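Local atomic coordinates of glycosyl hydrolase, BNR repeat (Ralstonia eutropha, PDB entry 3B7F), a protein that is of unproven function but may be a glycosyl hydrolase of the sialidase-like kind, built as a seven-bladed beta-propeller with BNR repeats. Residues D245-R257 with W265-I279. Sequence-based numbering, arbitrary orientation.
Sequences DILYQQNHCGIYR and WKRIGDAMPREVGDI. With EDO (1,2-ethanediol), chain J; EDO (1,2-ethanediol), chain O; EDO (1,2-ethanediol), chain M; EDO (1,2-ethanediol), chain N.
NE2 of Gln249 sits over the centre of one face of the Trp265 indole, 3.4 Å from CE2 of Trp265, its amide plane nearly upright at 80° to the ring. CG of Gln249 also lies over this face, a CH-pi contact on the six-membered ring, placed there by a first torsion of 65° that sets CG between the backbone N and carbonyl carbon. CB of Leu247 and CB of Tyr256 meet the indole obliquely, while its NE1 is hydrogen-bonded to the carbonyl of Leu214. On the ring of Tyr256, CG of Arg267 packs over one face; the phenol of Tyr248 instead receives CD1 of Ile268 at its edge, 3.7 Å from CE2 of Tyr248. These contacts belong to one blade of the seven-bladed beta-propeller, where strand 254-259 pairs with the outermost strand 264-266. Arg257 and Lys266 form an antiparallel hydrogen-bonded pair, with Lys266 N 2.9 Å from Arg257 O and Arg257 N donating to Lys266 O in return. Beyond it the chain turns away through an inverse gamma turn centred on Arg267 and enters the 3-10 segment 268-271, whose Gly269 N donates to Ile255 O at 3.0 Å. The carboxylate of Asp278 takes the place of a strand partner for Ile255: OD2 accepts Ile255 N at 3.1 Å from above the carboxylate plane. NE of Arg267 meets OD2 of Asp278 at 3.0 Å and NH2 meets OD1, both oxygens lying close to the guanidinium plane and using their syn lone pairs; this bidentate salt bridge probably fixes the carboxylate's rotation. Gln250, bent at its second torsion (64°), directs NE2 to Asp278 O at 2.9 Å in a nearly straight bond, and this NE2 also donates to Asn251 O, 3.0 Å away.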
loop_
_atom_site.group_PDB
_atom_site.type_symbol
_atom_site.label_atom_id
_atom_site.label_comp_id
_atom_site.label_asym_id
_atom_site.label_seq_id
_atom_site.Cartn_x
_atom_site.Cartn_y
_atom_site.Cartn_z
ATOM N N ASP A 245 -15.477 5.105 -8.257
ATOM C CA ASP A 245 -15.077 6.317 -8.998
ATOM C C ASP A 245 -14.118 7.196 -8.195
ATOM O O ASP A 245 -13.365 7.978 -8.788
ATOM C CB ASP A 245 -16.278 7.185 -9.360
ATOM C CG ASP A 245 -17.174 6.544 -10.406
ATOM O OD1 ASP A 245 -16.666 6.043 -11.438
ATOM O OD2 ASP A 245 -18.397 6.579 -10.183
ATOM N N ILE A 246 -14.146 7.065 -6.866
ATOM C CA ILE A 246 -13.303 7.881 -5.983
ATOM C C ILE A 246 -11.970 7.200 -5.657
ATOM O O ILE A 246 -11.939 6.069 -5.157
ATOM C CB ILE A 246 -14.045 8.246 -4.663
ATOM C CG1 ILE A 246 -15.500 8.669 -4.934
ATOM C CG2 ILE A 246 -13.265 9.327 -3.879
ATOM C CD1 ILE A 246 -15.705 9.758 -6.023
ATOM N N LEU A 247 -10.881 7.898 -5.977
ATOM C CA LEU A 247 -9.511 7.484 -5.688
ATOM C C LEU A 247 -8.869 8.527 -4.772
ATOM O O LEU A 247 -9.163 9.720 -4.874
ATOM C CB LEU A 247 -8.654 7.340 -6.957
ATOM C CG LEU A 247 -8.807 6.074 -7.815
ATOM C CD1 LEU A 247 -10.228 5.832 -8.209
ATOM C CD2 LEU A 247 -7.932 6.187 -9.056
ATOM N N TYR A 248 -8.046 8.061 -3.842
ATOM C CA TYR A 248 -7.268 8.946 -2.975
ATOM C C TYR A 248 -5.814 8.565 -3.117
ATOM O O TYR A 248 -5.496 7.412 -3.410
ATOM C CB TYR A 248 -7.691 8.864 -1.519
ATOM C CG TYR A 248 -9.060 9.462 -1.191
ATOM C CD1 TYR A 248 -10.211 8.687 -1.258
ATOM C CD2 TYR A 248 -9.184 10.781 -0.735
ATOM C CE1 TYR A 248 -11.452 9.212 -0.914
ATOM C CE2 TYR A 248 -10.420 11.305 -0.368
ATOM C CZ TYR A 248 -11.555 10.512 -0.473
ATOM O OH TYR A 248 -12.803 11.000 -0.138
ATOM N N GLN A 249 -4.919 9.545 -3.008
ATOM C CA GLN A 249 -3.502 9.203 -2.965
ATOM C C GLN A 249 -2.706 10.084 -2.021
ATOM O O GLN A 249 -3.032 11.256 -1.824
ATOM C CB GLN A 249 -2.836 9.203 -4.365
ATOM C CG GLN A 249 -2.759 10.553 -5.077
ATOM C CD GLN A 249 -1.680 10.605 -6.125
ATOM O OE1 GLN A 249 -0.517 10.411 -5.810
ATOM N NE2 GLN A 249 -2.049 10.909 -7.376
ATOM N N GLN A 250 -1.680 9.479 -1.417
ATOM C CA GLN A 250 -0.644 10.189 -0.681
ATOM C C GLN A 250 0.496 10.215 -1.694
ATOM O O GLN A 250 0.949 9.177 -2.147
ATOM C CB GLN A 250 -0.202 9.460 0.589
ATOM C CG GLN A 250 0.957 10.127 1.284
ATOM C CD GLN A 250 0.682 11.540 1.828
ATOM O OE1 GLN A 250 0.211 11.686 2.959
ATOM N NE2 GLN A 250 1.070 12.577 1.068
ATOM N N ASN A 251 0.919 11.415 -2.069
ATOM C CA ASN A 251 1.965 11.644 -3.045
ATOM C C ASN A 251 3.120 12.328 -2.321
ATOM O O ASN A 251 2.954 12.906 -1.226
ATOM C CB ASN A 251 1.374 12.533 -4.163
ATOM C CG ASN A 251 2.235 12.630 -5.434
ATOM O OD1 ASN A 251 3.158 13.434 -5.494
ATOM N ND2 ASN A 251 1.838 11.905 -6.496
ATOM N N HIS A 252 4.290 12.276 -2.946
ATOM C CA HIS A 252 5.449 13.057 -2.466
ATOM C C HIS A 252 5.116 14.573 -2.422
ATOM O O HIS A 252 5.722 15.318 -1.655
ATOM C CB HIS A 252 6.662 12.824 -3.372
ATOM C CG HIS A 252 7.964 13.091 -2.706
ATOM N ND1 HIS A 252 8.746 12.078 -2.198
ATOM C CD2 HIS A 252 8.609 14.247 -2.430
ATOM C CE1 HIS A 252 9.828 12.600 -1.655
ATOM N NE2 HIS A 252 9.767 13.912 -1.774
ATOM N N CYS A 253 4.157 14.989 -3.268
ATOM C CA CYS A 253 3.686 16.367 -3.394
ATOM C C CYS A 253 2.223 16.547 -3.005
ATOM O O CYS A 253 1.503 17.300 -3.639
ATOM C CB CYS A 253 3.948 16.884 -4.819
ATOM S SG CYS A 253 5.703 16.711 -5.273
ATOM N N GLY A 254 1.791 15.839 -1.969
ATOM C CA GLY A 254 0.507 16.082 -1.366
ATOM C C GLY A 254 -0.481 14.953 -1.290
ATOM O O GLY A 254 -0.222 13.856 -1.791
ATOM N N ILE A 255 -1.589 15.252 -0.609
ATOM C CA ILE A 255 -2.723 14.345 -0.476
ATOM C C ILE A 255 -3.706 14.818 -1.534
ATOM O O ILE A 255 -4.004 16.016 -1.595
ATOM C CB ILE A 255 -3.404 14.372 0.902
ATOM C CG1 ILE A 255 -2.387 14.123 2.035
ATOM C CG2 ILE A 255 -4.558 13.338 0.926
ATOM C CD1 ILE A 255 -2.901 14.553 3.444
ATOM N N TYR A 256 -4.180 13.892 -2.361
ATOM C CA TYR A 256 -5.106 14.198 -3.420
ATOM C C TYR A 256 -6.307 13.276 -3.437
ATOM O O TYR A 256 -6.227 12.133 -3.024
ATOM C CB TYR A 256 -4.426 14.067 -4.801
ATOM C CG TYR A 256 -3.293 15.023 -5.038
ATOM C CD1 TYR A 256 -2.005 14.722 -4.587
ATOM C CD2 TYR A 256 -3.496 16.230 -5.686
ATOM C CE1 TYR A 256 -0.947 15.610 -4.780
ATOM C CE2 TYR A 256 -2.447 17.123 -5.882
ATOM C CZ TYR A 256 -1.167 16.802 -5.418
ATOM O OH TYR A 256 -0.118 17.670 -5.594
ATOM N N ARG A 257 -7.395 13.798 -3.997
ATOM C CA ARG A 257 -8.626 13.073 -4.228
ATOM C C ARG A 257 -9.002 13.265 -5.703
ATOM O O ARG A 257 -8.912 14.370 -6.236
ATOM C CB ARG A 257 -9.748 13.594 -3.343
ATOM C CG ARG A 257 -11.049 12.815 -3.475
ATOM C CD ARG A 257 -12.150 13.493 -2.726
ATOM N NE ARG A 257 -13.431 12.802 -2.924
ATOM C CZ ARG A 257 -14.307 13.026 -3.902
ATOM N NH1 ARG A 257 -14.070 13.887 -4.887
ATOM N NH2 ARG A 257 -15.421 12.323 -3.925
ATOM N N TRP A 265 -6.914 15.098 -10.265
ATOM C CA TRP A 265 -6.526 15.011 -8.863
ATOM C C TRP A 265 -6.610 16.418 -8.305
ATOM O O TRP A 265 -6.062 17.344 -8.911
ATOM C CB TRP A 265 -5.084 14.517 -8.697
ATOM C CG TRP A 265 -4.866 13.110 -9.145
ATOM C CD1 TRP A 265 -4.317 12.713 -10.316
ATOM C CD2 TRP A 265 -5.212 11.910 -8.429
ATOM N NE1 TRP A 265 -4.286 11.352 -10.379
ATOM C CE2 TRP A 265 -4.842 10.828 -9.244
ATOM C CE3 TRP A 265 -5.789 11.650 -7.180
ATOM C CZ2 TRP A 265 -5.048 9.489 -8.865
ATOM C CZ3 TRP A 265 -6.004 10.324 -6.807
ATOM C CH2 TRP A 265 -5.623 9.262 -7.651
ATOM N N LYS A 266 -7.309 16.565 -7.176
ATOM C CA LYS A 266 -7.463 17.816 -6.433
ATOM C C LYS A 266 -6.807 17.669 -5.074
ATOM O O LYS A 266 -7.108 16.736 -4.355
ATOM C CB LYS A 266 -8.936 18.144 -6.258
ATOM C CG LYS A 266 -9.609 18.472 -7.578
ATOM C CD LYS A 266 -11.050 18.850 -7.365
ATOM C CE LYS A 266 -11.730 19.225 -8.676
ATOM N NZ LYS A 266 -13.170 19.358 -8.391
ATOM N N ARG A 267 -5.909 18.603 -4.754
ATOM C CA ARG A 267 -5.123 18.596 -3.547
ATOM C C ARG A 267 -5.888 18.971 -2.262
ATOM O O ARG A 267 -5.776 20.078 -1.717
ATOM C CB ARG A 267 -3.881 19.505 -3.718
ATOM C CG ARG A 267 -2.777 19.206 -2.685
ATOM C CD ARG A 267 -1.482 19.875 -3.090
ATOM N NE ARG A 267 -0.416 19.557 -2.159
ATOM C CZ ARG A 267 0.878 19.810 -2.339
ATOM N NH1 ARG A 267 1.331 20.435 -3.403
ATOM N NH2 ARG A 267 1.728 19.462 -1.400
ATOM N N ILE A 268 -6.651 17.993 -1.781
ATOM C CA ILE A 268 -7.334 18.073 -0.491
ATOM C C ILE A 268 -6.363 18.268 0.653
ATOM O O ILE A 268 -6.748 18.789 1.678
ATOM C CB ILE A 268 -8.258 16.844 -0.207
ATOM C CG1 ILE A 268 -7.507 15.489 -0.288
ATOM C CG2 ILE A 268 -9.484 16.889 -1.170
ATOM C CD1 ILE A 268 -8.311 14.257 0.161
ATOM N N GLY A 269 -5.099 17.880 0.461
ATOM C CA GLY A 269 -4.042 18.198 1.385
ATOM C C GLY A 269 -3.773 19.683 1.669
ATOM O O GLY A 269 -3.153 20.006 2.661
ATOM N N ASP A 270 -4.235 20.581 0.812
ATOM C CA ASP A 270 -4.168 22.021 1.077
ATOM C C ASP A 270 -5.042 22.473 2.265
ATOM O O ASP A 270 -4.894 23.604 2.701
ATOM C CB ASP A 270 -4.512 22.819 -0.198
ATOM C CG ASP A 270 -3.435 22.703 -1.269
ATOM O OD1 ASP A 270 -2.307 22.309 -0.917
ATOM O OD2 ASP A 270 -3.683 23.033 -2.460
ATOM N N ALA A 271 -5.929 21.608 2.779
ATOM C CA ALA A 271 -6.703 21.888 3.983
ATOM C C ALA A 271 -5.912 21.555 5.242
ATOM O O ALA A 271 -6.368 21.872 6.334
ATOM C CB ALA A 271 -8.026 21.131 3.970
HETATM N N MSE A 272 -4.760 20.887 5.093
HETATM C CA MSE A 272 -3.899 20.551 6.215
HETATM C C MSE A 272 -3.264 21.794 6.821
HETATM O O MSE A 272 -3.098 22.807 6.114
HETATM C CB MSE A 272 -2.780 19.569 5.804
HETATM C CG MSE A 272 -3.243 18.130 5.532
HETATM SE SE MSE A 272 -3.740 17.128 7.131
HETATM C CE MSE A 272 -1.973 16.910 7.959
ATOM N N PRO A 273 -2.916 21.732 8.128
ATOM C CA PRO A 273 -2.292 22.896 8.729
ATOM C C PRO A 273 -0.897 23.102 8.118
ATOM O O PRO A 273 -0.224 22.126 7.773
ATOM C CB PRO A 273 -2.193 22.531 10.221
ATOM C CG PRO A 273 -3.099 21.356 10.418
ATOM C CD PRO A 273 -3.044 20.634 9.110
ATOM N N ARG A 274 -0.526 24.378 7.947
ATOM C CA ARG A 274 0.731 24.771 7.343
ATOM C C ARG A 274 1.926 24.107 8.019
ATOM O O ARG A 274 2.851 23.641 7.321
ATOM C CB ARG A 274 0.926 26.280 7.414
ATOM C CG ARG A 274 2.068 26.789 6.543
ATOM C CD ARG A 274 2.848 27.930 7.169
ATOM N NE ARG A 274 3.550 27.522 8.385
ATOM C CZ ARG A 274 4.628 26.738 8.425
ATOM N NH1 ARG A 274 5.201 26.262 7.316
ATOM N NH2 ARG A 274 5.152 26.412 9.593
ATOM N N GLU A 275 1.921 24.048 9.350
ATOM C CA GLU A 275 3.103 23.489 10.059
ATOM C C GLU A 275 3.215 21.974 9.960
ATOM O O GLU A 275 4.270 21.459 10.205
ATOM C CB GLU A 275 3.220 23.932 11.537
ATOM C CG GLU A 275 2.273 23.259 12.558
ATOM C CD GLU A 275 0.833 23.695 12.455
ATOM O OE1 GLU A 275 0.445 24.457 11.509
ATOM O OE2 GLU A 275 0.083 23.282 13.364
ATOM N N VAL A 276 2.128 21.291 9.618
ATOM C CA VAL A 276 2.114 19.833 9.469
ATOM C C VAL A 276 2.379 19.425 8.012
ATOM O O VAL A 276 3.158 18.511 7.765
ATOM C CB VAL A 276 0.790 19.238 10.010
ATOM C CG1 VAL A 276 0.730 17.733 9.790
ATOM C CG2 VAL A 276 0.637 19.560 11.511
ATOM N N GLY A 277 1.781 20.133 7.049
ATOM C CA GLY A 277 1.918 19.794 5.648
ATOM C C GLY A 277 1.096 18.565 5.256
ATOM O O GLY A 277 0.369 17.988 6.080
ATOM N N ASP A 278 1.213 18.166 3.991
ATOM C CA ASP A 278 0.448 17.028 3.462
ATOM C C ASP A 278 1.323 16.020 2.750
ATOM O O ASP A 278 0.902 15.348 1.794
ATOM C CB ASP A 278 -0.721 17.522 2.603
ATOM C CG ASP A 278 -0.290 18.160 1.314
ATOM O OD1 ASP A 278 0.849 18.628 1.253
ATOM O OD2 ASP A 278 -1.069 18.112 0.334
ATOM N N ILE A 279 2.548 15.878 3.263
ATOM C CA ILE A 279 3.511 14.916 2.743
ATOM C C ILE A 279 3.507 13.757 3.709
ATOM O O ILE A 279 3.271 13.934 4.904
ATOM C CB ILE A 279 4.929 15.517 2.553
ATOM C CG1 ILE A 279 4.823 16.891 1.872
ATOM C CG2 ILE A 279 5.831 14.531 1.771
ATOM C CD1 ILE A 279 3.827 16.945 0.727
HETATM C C1 EDO J . -17.881 14.634 -6.068
HETATM O O1 EDO J . -17.231 13.375 -6.345
HETATM C C2 EDO J . -16.898 15.765 -5.695
HETATM O O2 EDO J . -15.833 15.960 -6.658
HETATM C C1 EDO O . -8.886 21.482 -3.806
HETATM O O1 EDO O . -7.842 21.954 -2.951
HETATM C C2 EDO O . -9.631 20.338 -3.133
HETATM O O2 EDO O . -10.969 20.153 -3.654
HETATM C C1 EDO M . 7.245 20.538 6.825
HETATM O O1 EDO M . 6.560 19.595 7.638
HETATM C C2 EDO M . 6.243 21.565 6.345
HETATM O O2 EDO M . 5.628 22.116 7.502
HETATM C C1 EDO N . 6.483 16.804 10.573
HETATM O O1 EDO N . 5.793 16.052 11.576
HETATM C C2 EDO N . 5.473 17.276 9.533
HETATM O O2 EDO N . 4.231 16.596 9.728
HETATM O O HOH W 1 0.110 13.659 4.991
#